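Local coordinates for protein AgaA (Rhizobium radiobacter, PDB 6HLX) that binds the opine agropinic acid as a periplasmic solute-binding protein and probably delivers it to an ABC transporter for import, at residues Thr14-Val19 with Lys93-Phe98; Met127-Ala132 with Glu382-Asp387; Gly284-Lys289 with Leu446-Trp451. One frame throughout, in Å; residues are numbered along the deposited sequence. Where two conformers were deposited one is given.

In the fold
Along the chain, contact 1 closes before contacts 2 and 3 open, while the segments of contacts 2 and 3 alternate. The side chain of Ser97 in contact 1 is about 8 Å from agropinic acid, and that of Tyr448 in contact 3 about 10 Å. Contacts 1 and 2 have centres 18 Å apart and touch, because Phe98 CE1 packs on Glu382 CG at 3.7 Å. Contacts 2 and 3 have centres 19 Å apart and nearest atoms about 7 Å apart. Contacts 1 and 3, with centres 27 Å apart, lie on opposite sides of the chain's centre. None of the three supplies a zinc ligand.

Contact 1 (Thr14-Val19 with Lys93-Phe98); sequences TLDTVV and KGKASF. With EDO (1,2-ethanediol), chain B.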
loop_
_atom_site.group_PDB
_atom_site.type_symbol
_atom_site.label_atom_id
_atom_site.label_comp_id
_atom_site.label_asym_id
_atom_site.label_seq_id
_atom_site.Cartn_x
_atom_site.Cartn_y
_atom_site.Cartn_z
ATOM N N THR A 14 1.184 14.014 -4.327
ATOM C CA THR A 14 2.265 14.566 -3.507
ATOM C C THR A 14 3.425 13.587 -3.376
ATOM O O THR A 14 3.236 12.373 -3.474
ATOM C CB THR A 14 1.772 14.989 -2.099
ATOM O OG1 THR A 14 2.855 15.671 -1.438
ATOM C CG2 THR A 14 1.290 13.804 -1.239
ATOM N N LEU A 15 4.630 14.128 -3.141
ATOM C CA LEU A 15 5.784 13.297 -2.840
ATOM C C LEU A 15 6.114 13.428 -1.334
ATOM O O LEU A 15 7.095 12.849 -0.875
ATOM C CB LEU A 15 6.987 13.655 -3.711
ATOM C CG LEU A 15 6.846 13.313 -5.207
ATOM C CD1 LEU A 15 8.115 13.721 -5.965
ATOM C CD2 LEU A 15 6.593 11.802 -5.405
ATOM N N ASP A 16 5.276 14.191 -0.569
ATOM C CA ASP A 16 5.442 14.372 0.887
ATOM C C ASP A 16 5.646 12.954 1.470
ATOM O O ASP A 16 4.816 12.066 1.260
ATOM C CB ASP A 16 4.222 15.098 1.495
ATOM C CG ASP A 16 4.319 15.335 2.987
ATOM O OD1 ASP A 16 4.990 14.540 3.673
ATOM O OD2 ASP A 16 3.682 16.284 3.476
ATOM N N THR A 17 6.821 12.707 2.064
ATOM C CA THR A 17 7.173 11.321 2.394
ATOM C C THR A 17 6.195 10.606 3.292
ATOM O O THR A 17 5.952 9.417 3.054
ATOM C CB THR A 17 8.596 11.180 2.941
ATOM O OG1 THR A 17 8.681 11.788 4.236
ATOM C CG2 THR A 17 9.660 11.789 1.969
ATOM N N VAL A 18 5.626 11.308 4.293
ATOM C CA VAL A 18 4.785 10.672 5.321
ATOM C C VAL A 18 3.368 10.312 4.811
ATOM O O VAL A 18 2.667 9.520 5.458
ATOM C CB VAL A 18 4.727 11.493 6.631
ATOM C CG1 VAL A 18 6.123 11.754 7.193
ATOM C CG2 VAL A 18 3.946 12.795 6.449
ATOM N N VAL A 19 2.946 10.940 3.692
ATOM C CA VAL A 19 1.631 10.710 3.088
ATOM C C VAL A 19 1.699 9.515 2.174
ATOM O O VAL A 19 2.669 9.376 1.419
ATOM C CB VAL A 19 1.164 11.979 2.310
ATOM C CG1 VAL A 19 -0.175 11.763 1.619
ATOM C CG2 VAL A 19 1.108 13.184 3.233
ATOM N N LYS A 93 -1.058 16.059 15.126
ATOM C CA LYS A 93 -1.654 17.127 14.327
ATOM C C LYS A 93 -1.149 17.053 12.886
ATOM O O LYS A 93 -1.582 17.845 12.042
ATOM C CB LYS A 93 -1.401 18.502 14.959
ATOM C CG LYS A 93 -1.940 18.602 16.380
ATOM C CD LYS A 93 -1.953 20.027 16.898
ATOM C CE LYS A 93 -2.662 20.108 18.230
ATOM N NZ LYS A 93 -2.590 21.472 18.816
ATOM N N GLY A 94 -0.307 16.048 12.598
ATOM C CA GLY A 94 0.271 15.845 11.276
ATOM C C GLY A 94 -0.544 14.957 10.354
ATOM O O GLY A 94 -1.504 14.309 10.782
ATOM N N LYS A 95 -0.113 14.870 9.098
ATOM C CA LYS A 95 -0.846 14.101 8.093
ATOM C C LYS A 95 -0.210 12.727 7.763
ATOM O O LYS A 95 -0.554 12.147 6.733
ATOM C CB LYS A 95 -1.064 14.954 6.821
ATOM C CG LYS A 95 0.190 15.494 6.152
ATOM C CD LYS A 95 -0.190 16.571 5.133
ATOM C CE LYS A 95 0.907 17.578 4.916
ATOM N NZ LYS A 95 0.415 18.774 4.176
ATOM N N ALA A 96 0.676 12.190 8.630
ATOM C CA ALA A 96 1.298 10.892 8.338
ATOM C C ALA A 96 0.245 9.804 8.262
ATOM O O ALA A 96 -0.541 9.623 9.209
ATOM C CB ALA A 96 2.328 10.544 9.399
ATOM N N SER A 97 0.239 9.060 7.143
ATOM C CA SER A 97 -0.750 7.996 6.939
ATOM C C SER A 97 -0.608 6.812 7.904
ATOM O O SER A 97 -1.612 6.119 8.140
ATOM C CB SER A 97 -0.694 7.488 5.499
ATOM O OG SER A 97 -0.893 8.568 4.594
ATOM N N PHE A 98 0.637 6.536 8.392
ATOM C CA PHE A 98 0.890 5.380 9.249
ATOM C C PHE A 98 1.226 5.768 10.666
ATOM O O PHE A 98 1.873 4.997 11.386
ATOM C CB PHE A 98 1.952 4.461 8.629
ATOM C CG PHE A 98 1.464 3.851 7.333
ATOM C CD1 PHE A 98 0.621 2.737 7.344
ATOM C CD2 PHE A 98 1.810 4.415 6.105
ATOM C CE1 PHE A 98 0.143 2.186 6.149
ATOM C CE2 PHE A 98 1.325 3.873 4.906
ATOM C CZ PHE A 98 0.478 2.772 4.939
HETATM C C1 EDO B . 2.766 18.900 9.208
HETATM O O1 EDO B . 2.086 19.695 10.165
HETATM C C2 EDO B . 1.782 17.881 8.619
HETATM O O2 EDO B . 2.428 16.621 8.525
HETATM O O HOH W 1 3.147 7.697 7.623
#
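Two loops meet here beside helix 79-90: the one between strand 3-8 and helix 23-32, and the one leading into helix 99-102. Segment 14-19 starts with an ST turn, in which Thr14 OG1 accepts from Asp16 N. A type I beta turn from Asp16 to Val19 follows. It presents Val18 O to the second loop. Ser97 N donates to Val18 O at 3.0 Å, nearly straight at 163°, from above the carbonyl plane. Water 1 also donates to Val18 O and accepts from Phe98 N, the N-cap residue of helix 99-102. Ala96 CA adds a CH contact to the same oxygen, Val18 O, at 3.5 Å. Beside this polar centre, Val18 CB meets Ala96 CB at 3.8 Å. Helix 79-90 packs against both side chains through Ile89. Lys95 begins in the crowded position between backbone N and carbonyl carbon (chi1 58°), then runs extended and obliquely past Val19. Lys95 CG touches Val19 CG2 at 3.8 Å, and Lys95 CE reaches Asp16 OD2 at 3.4 Å. Lys95 NZ remains 4.2 Å from Asp16 OD2, too long for a salt bridge; Arg88 makes the salt bridge to that oxygen. Ser97 OG bonds to Gln20 N, just past the turn. The chemistry therefore joins the loops mainly through one backbone carbonyl, while Lys95 packs on Val19 and probably exerts a loose electrostatic pull on Asp16.

Contact 2 (Met127-Ala132 with Glu382-Asp387); sequences MIDYLA and EITDAD
The Tyr130 ring has Ile383 CD1 over one face and Asp387 OD2 at its edge, in the ring plane. The methyl makes a CH-pi contact, 3.9 Å from the centroid and displaced toward the rim. Asp387 OD2 approaches Tyr130 CE2 at 3.4 Å, with its carboxylate plane at 90° to the ring. Tyr130 OH donates to Asp387 O at 2.9 Å, from above the carbonyl plane. Ile383 CG1 takes the crowded position between backbone N and carbonyl carbon (chi1 59°). With chi2 extended, this carries CD1 over the ring. Ile383 CG2 lies between Asp129 O, at 3.5 Å, and Tyr130 CD1, at 3.7 Å. Asp129 CB packs on Ile383 CG2 at 3.7 Å. Water 3 donates to Asp129 OD1 at 2.6 Å and also bonds to Thr384 OG1; Tyr39 is a further partner of that carboxylate oxygen. Asp385 OD2 accepts from Asp387 N, a capping bond ahead of helix 388-393, and forms a salt bridge with Arg429. Asp387 OD1 pairs with Arg421 and Ser390. Arg429 and Arg421 probably help keep Asp385 and Asp387 ionised, and the phenol bond and methyl together limit how the tyrosine can turn.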
loop_
_atom_site.group_PDB
_atom_site.type_symbol
_atom_site.label_atom_id
_atom_site.label_comp_id
_atom_site.label_asym_id
_atom_site.label_seq_id
_atom_site.Cartn_x
_atom_site.Cartn_y
_atom_site.Cartn_z
ATOM N N MET A 127 7.635 -3.624 14.402
ATOM C CA MET A 127 8.198 -2.278 14.296
ATOM C C MET A 127 9.243 -2.178 13.188
ATOM O O MET A 127 9.238 -1.190 12.446
ATOM C CB MET A 127 8.770 -1.812 15.646
ATOM C CG MET A 127 9.266 -0.354 15.654
ATOM S SD MET A 127 8.028 0.840 15.058
ATOM C CE MET A 127 6.755 0.673 16.287
ATOM N N ILE A 128 10.158 -3.173 13.078
ATOM C CA ILE A 128 11.174 -3.104 12.006
ATOM C C ILE A 128 10.489 -3.074 10.621
ATOM O O ILE A 128 10.860 -2.275 9.745
ATOM C CB ILE A 128 12.209 -4.264 12.127
ATOM C CG1 ILE A 128 13.077 -4.110 13.400
ATOM C CG2 ILE A 128 13.099 -4.370 10.888
ATOM C CD1 ILE A 128 14.055 -2.901 13.402
ATOM N N ASP A 129 9.421 -3.882 10.468
ATOM C CA ASP A 129 8.672 -3.897 9.191
ATOM C C ASP A 129 8.012 -2.539 8.912
ATOM O O ASP A 129 8.080 -2.048 7.773
ATOM C CB ASP A 129 7.622 -5.011 9.192
ATOM C CG ASP A 129 8.250 -6.394 9.216
ATOM O OD1 ASP A 129 8.545 -6.924 8.141
ATOM O OD2 ASP A 129 8.441 -6.940 10.315
ATOM N N TYR A 130 7.418 -1.900 9.936
ATOM C CA TYR A 130 6.801 -0.578 9.733
ATOM C C TYR A 130 7.843 0.503 9.423
ATOM O O TYR A 130 7.541 1.447 8.688
ATOM C CB TYR A 130 5.859 -0.182 10.878
ATOM C CG TYR A 130 4.530 -0.918 10.801
ATOM C CD1 TYR A 130 3.656 -0.713 9.732
ATOM C CD2 TYR A 130 4.124 -1.781 11.819
ATOM C CE1 TYR A 130 2.423 -1.366 9.664
ATOM C CE2 TYR A 130 2.886 -2.429 11.766
ATOM C CZ TYR A 130 2.048 -2.228 10.679
ATOM O OH TYR A 130 0.828 -2.863 10.593
ATOM N N LEU A 131 9.100 0.303 9.877
ATOM C CA LEU A 131 10.172 1.242 9.541
ATOM C C LEU A 131 10.636 1.082 8.085
ATOM O O LEU A 131 11.351 1.948 7.550
ATOM C CB LEU A 131 11.344 1.125 10.541
ATOM C CG LEU A 131 10.993 1.628 11.944
ATOM C CD1 LEU A 131 12.036 1.180 12.948
ATOM C CD2 LEU A 131 10.830 3.210 11.965
ATOM N N ALA A 132 10.190 -0.017 7.431
ATOM C CA ALA A 132 10.492 -0.258 6.016
ATOM C C ALA A 132 9.407 0.366 5.127
ATOM O O ALA A 132 9.519 0.287 3.913
ATOM C CB ALA A 132 10.600 -1.758 5.738
ATOM N N GLU A 382 0.423 -3.943 4.355
ATOM C CA GLU A 382 1.515 -2.962 4.124
ATOM C C GLU A 382 2.887 -3.445 4.578
ATOM O O GLU A 382 3.901 -2.838 4.243
ATOM C CB GLU A 382 1.162 -1.619 4.763
ATOM C CG GLU A 382 -0.103 -0.986 4.176
ATOM C CD GLU A 382 0.014 -0.410 2.766
ATOM O OE1 GLU A 382 1.113 -0.439 2.151
ATOM O OE2 GLU A 382 -1.034 0.058 2.270
ATOM N N ILE A 383 2.918 -4.533 5.346
ATOM C CA ILE A 383 4.130 -5.193 5.821
ATOM C C ILE A 383 3.931 -6.704 5.647
ATOM O O ILE A 383 2.791 -7.157 5.511
ATOM C CB ILE A 383 4.462 -4.849 7.305
ATOM C CG1 ILE A 383 3.323 -5.262 8.262
ATOM C CG2 ILE A 383 4.848 -3.344 7.440
ATOM C CD1 ILE A 383 3.758 -5.322 9.734
ATOM N N THR A 384 5.023 -7.470 5.663
ATOM C CA THR A 384 4.912 -8.912 5.486
ATOM C C THR A 384 4.932 -9.676 6.829
ATOM O O THR A 384 5.291 -10.843 6.853
ATOM C CB THR A 384 5.963 -9.432 4.514
ATOM O OG1 THR A 384 7.237 -9.123 5.066
ATOM C CG2 THR A 384 5.827 -8.818 3.132
ATOM N N ASP A 385 4.587 -9.013 7.926
ATOM C CA ASP A 385 4.414 -9.672 9.218
ATOM C C ASP A 385 2.892 -9.749 9.395
ATOM O O ASP A 385 2.162 -8.878 8.880
ATOM C CB ASP A 385 5.034 -8.848 10.371
ATOM C CG ASP A 385 4.779 -9.503 11.725
ATOM O OD1 ASP A 385 5.462 -10.497 12.043
ATOM O OD2 ASP A 385 3.840 -9.075 12.422
ATOM N N ALA A 386 2.413 -10.716 10.212
ATOM C CA ALA A 386 0.974 -10.882 10.487
ATOM C C ALA A 386 0.337 -9.589 11.015
ATOM O O ALA A 386 -0.885 -9.402 10.873
ATOM C CB ALA A 386 0.766 -11.981 11.501
ATOM N N ASP A 387 1.144 -8.708 11.655
ATOM C CA ASP A 387 0.615 -7.448 12.195
ATOM C C ASP A 387 0.160 -6.458 11.110
ATOM O O ASP A 387 -0.346 -5.379 11.444
ATOM C CB ASP A 387 1.572 -6.779 13.196
ATOM C CG ASP A 387 0.903 -5.658 13.980
ATOM O OD1 ASP A 387 -0.177 -5.905 14.566
ATOM O OD2 ASP A 387 1.420 -4.521 13.941
HETATM O O HOH W 2 6.563 -1.652 4.710
HETATM O O HOH W 3 8.774 -9.393 7.287
#

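Contact 3 (Gly284-Lys289 with Leu446-Trp451); sequences GIAIPK and LVYFMW. With EDO (1,2-ethanediol), chain C.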
loop_
_atom_site.group_PDB
_atom_site.type_symbol
_atom_site.label_atom_id
_atom_site.label_comp_id
_atom_site.label_asym_id
_atom_site.label_seq_id
_atom_site.Cartn_x
_atom_site.Cartn_y
_atom_site.Cartn_z
ATOM N N GLY A 284 -13.697 -15.334 2.889
ATOM C CA GLY A 284 -13.407 -15.086 4.298
ATOM C C GLY A 284 -12.530 -13.853 4.415
ATOM O O GLY A 284 -12.748 -12.857 3.719
ATOM N N ILE A 285 -11.524 -13.915 5.300
ATOM C CA ILE A 285 -10.571 -12.817 5.469
ATOM C C ILE A 285 -9.460 -13.032 4.440
ATOM O O ILE A 285 -9.060 -14.172 4.173
ATOM C CB ILE A 285 -10.002 -12.745 6.923
ATOM C CG1 ILE A 285 -11.123 -12.798 8.009
ATOM C CG2 ILE A 285 -9.123 -11.490 7.108
ATOM C CD1 ILE A 285 -12.172 -11.640 7.944
ATOM N N ALA A 286 -8.983 -11.950 3.836
ATOM C CA ALA A 286 -7.928 -12.052 2.826
ATOM C C ALA A 286 -6.534 -12.243 3.445
ATOM O O ALA A 286 -5.692 -11.342 3.388
ATOM C CB ALA A 286 -7.944 -10.853 1.890
ATOM N N ILE A 287 -6.295 -13.432 4.013
ATOM C CA ILE A 287 -4.985 -13.747 4.581
ATOM C C ILE A 287 -4.277 -14.677 3.589
ATOM O O ILE A 287 -4.782 -15.756 3.298
ATOM C CB ILE A 287 -5.090 -14.321 6.020
ATOM C CG1 ILE A 287 -5.691 -13.251 6.971
ATOM C CG2 ILE A 287 -3.679 -14.757 6.514
ATOM C CD1 ILE A 287 -6.006 -13.715 8.306
ATOM N N PRO A 288 -3.109 -14.292 3.031
ATOM C CA PRO A 288 -2.452 -15.206 2.084
ATOM C C PRO A 288 -1.930 -16.452 2.778
ATOM O O PRO A 288 -1.629 -16.431 3.976
ATOM C CB PRO A 288 -1.263 -14.395 1.538
ATOM C CG PRO A 288 -1.537 -12.958 1.945
ATOM C CD PRO A 288 -2.339 -13.045 3.218
ATOM N N LYS A 289 -1.770 -17.529 1.994
ATOM C CA LYS A 289 -1.128 -18.761 2.441
ATOM C C LYS A 289 0.249 -18.374 2.989
ATOM O O LYS A 289 0.920 -17.528 2.395
ATOM C CB LYS A 289 -0.952 -19.736 1.262
ATOM C CG LYS A 289 -0.808 -21.184 1.724
ATOM C CD LYS A 289 -0.592 -22.142 0.556
ATOM C CE LYS A 289 -0.469 -23.588 0.997
ATOM N NZ LYS A 289 0.813 -23.863 1.703
ATOM N N LEU A 446 -14.315 -5.283 7.567
ATOM C CA LEU A 446 -13.797 -5.284 6.194
ATOM C C LEU A 446 -14.449 -6.465 5.484
ATOM O O LEU A 446 -14.623 -7.524 6.083
ATOM C CB LEU A 446 -12.269 -5.473 6.146
ATOM C CG LEU A 446 -11.318 -4.298 6.513
ATOM C CD1 LEU A 446 -11.532 -3.060 5.619
ATOM C CD2 LEU A 446 -11.361 -3.954 7.986
ATOM N N VAL A 447 -14.770 -6.287 4.202
ATOM C CA VAL A 447 -15.342 -7.364 3.388
ATOM C C VAL A 447 -14.395 -7.558 2.207
ATOM O O VAL A 447 -13.896 -6.568 1.637
ATOM C CB VAL A 447 -16.801 -7.051 2.976
ATOM C CG1 VAL A 447 -17.222 -7.883 1.771
ATOM C CG2 VAL A 447 -17.756 -7.281 4.155
ATOM N N TYR A 448 -14.116 -8.838 1.846
ATOM C CA TYR A 448 -13.158 -9.129 0.774
ATOM C C TYR A 448 -13.823 -9.972 -0.300
ATOM O O TYR A 448 -14.587 -10.890 0.024
ATOM C CB TYR A 448 -11.949 -9.897 1.342
ATOM C CG TYR A 448 -11.307 -9.234 2.536
ATOM C CD1 TYR A 448 -11.720 -9.537 3.833
ATOM C CD2 TYR A 448 -10.236 -8.352 2.379
ATOM C CE1 TYR A 448 -11.131 -8.927 4.941
ATOM C CE2 TYR A 448 -9.626 -7.754 3.482
ATOM C CZ TYR A 448 -10.063 -8.066 4.762
ATOM O OH TYR A 448 -9.467 -7.501 5.858
ATOM N N PHE A 449 -13.487 -9.696 -1.574
ATOM C CA PHE A 449 -14.125 -10.409 -2.674
ATOM C C PHE A 449 -13.218 -11.256 -3.514
ATOM O O PHE A 449 -13.662 -12.315 -3.960
ATOM C CB PHE A 449 -14.861 -9.415 -3.592
ATOM C CG PHE A 449 -16.022 -8.722 -2.907
ATOM C CD1 PHE A 449 -16.956 -9.451 -2.176
ATOM C CD2 PHE A 449 -16.163 -7.338 -2.979
ATOM C CE1 PHE A 449 -18.034 -8.803 -1.539
ATOM C CE2 PHE A 449 -17.238 -6.696 -2.347
ATOM C CZ PHE A 449 -18.154 -7.432 -1.629
ATOM N N MET A 450 -11.975 -10.800 -3.781
ATOM C CA MET A 450 -11.103 -11.560 -4.671
ATOM C C MET A 450 -9.642 -11.187 -4.541
ATOM O O MET A 450 -9.332 -10.071 -4.103
ATOM C CB MET A 450 -11.530 -11.318 -6.140
ATOM C CG MET A 450 -11.400 -9.863 -6.569
ATOM S SD MET A 450 -11.659 -9.583 -8.315
ATOM C CE MET A 450 -10.077 -10.184 -8.983
ATOM N N TRP A 451 -8.758 -12.103 -4.962
ATOM C CA TRP A 451 -7.314 -11.856 -5.060
ATOM C C TRP A 451 -7.148 -11.445 -6.525
ATOM O O TRP A 451 -7.725 -12.097 -7.424
ATOM C CB TRP A 451 -6.501 -13.141 -4.868
ATOM C CG TRP A 451 -6.534 -13.677 -3.479
ATOM C CD1 TRP A 451 -7.160 -14.812 -3.056
ATOM C CD2 TRP A 451 -5.917 -13.094 -2.319
ATOM N NE1 TRP A 451 -6.946 -14.992 -1.705
ATOM C CE2 TRP A 451 -6.172 -13.963 -1.232
ATOM C CE3 TRP A 451 -5.114 -11.957 -2.106
ATOM C CZ2 TRP A 451 -5.712 -13.698 0.061
ATOM C CZ3 TRP A 451 -4.624 -11.711 -0.825
ATOM C CH2 TRP A 451 -4.933 -12.572 0.242
HETATM C C1 EDO C . -2.864 -15.245 -1.901
HETATM O O1 EDO C . -2.094 -14.491 -2.816
HETATM C C2 EDO C . -2.060 -16.493 -1.485
HETATM O O2 EDO C . -2.858 -17.278 -0.631
HETATM O O HOH W 4 -15.258 -10.886 3.509
#
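Segment 284-289 passes over strand 446-451 as a loop, with an inverse gamma turn centred on Ala286 and its nearest approach at Tyr448, 6.3 Å between CA atoms. No direct hydrogen bond joins the two segments. Water 4 bridges them, donating to Gly284 O and accepting from Tyr448 N. The Tyr448 ring lies beneath the loop backbone: Ala286 N sits 3.6 Å above the ring plane, over its centre. Ala286 CB presses on Tyr448 CD2 at 3.4 Å. On the same face, farther toward the hydroxyl end, Ile285 CG2 meets Tyr448 CE1 at 3.9 Å, the two side chains crossing obliquely. Trp451 is turned so that the six-membered part of its indole reaches the loop. Trp451 CH2 touches Ala286 CB and Pro288 CG, each at 3.8 Å. Ala286 O lies 3.5 Å from Trp451 CH2. That carbonyl is buried by the contact and has no polar partner in the model. A 1,2-ethanediol, probably from the crystallisation liquor, lies over one indole face and accepts from Lys289 N. Tyr448 OH bonds to Tyr393 OH, and Phe240 of strand 240-245 meets the Tyr448 ring edge-to-face. Within the six-stranded mixed sheet, strand 446-451 runs between strands 280-281 and 240-245, with a classic beta bulge at Phe449 and Met450 opposite Met241. Helix 426-443 packs against the loop through Ile285 and Ile287, while helix 267-274 receives Phe449 and Met450.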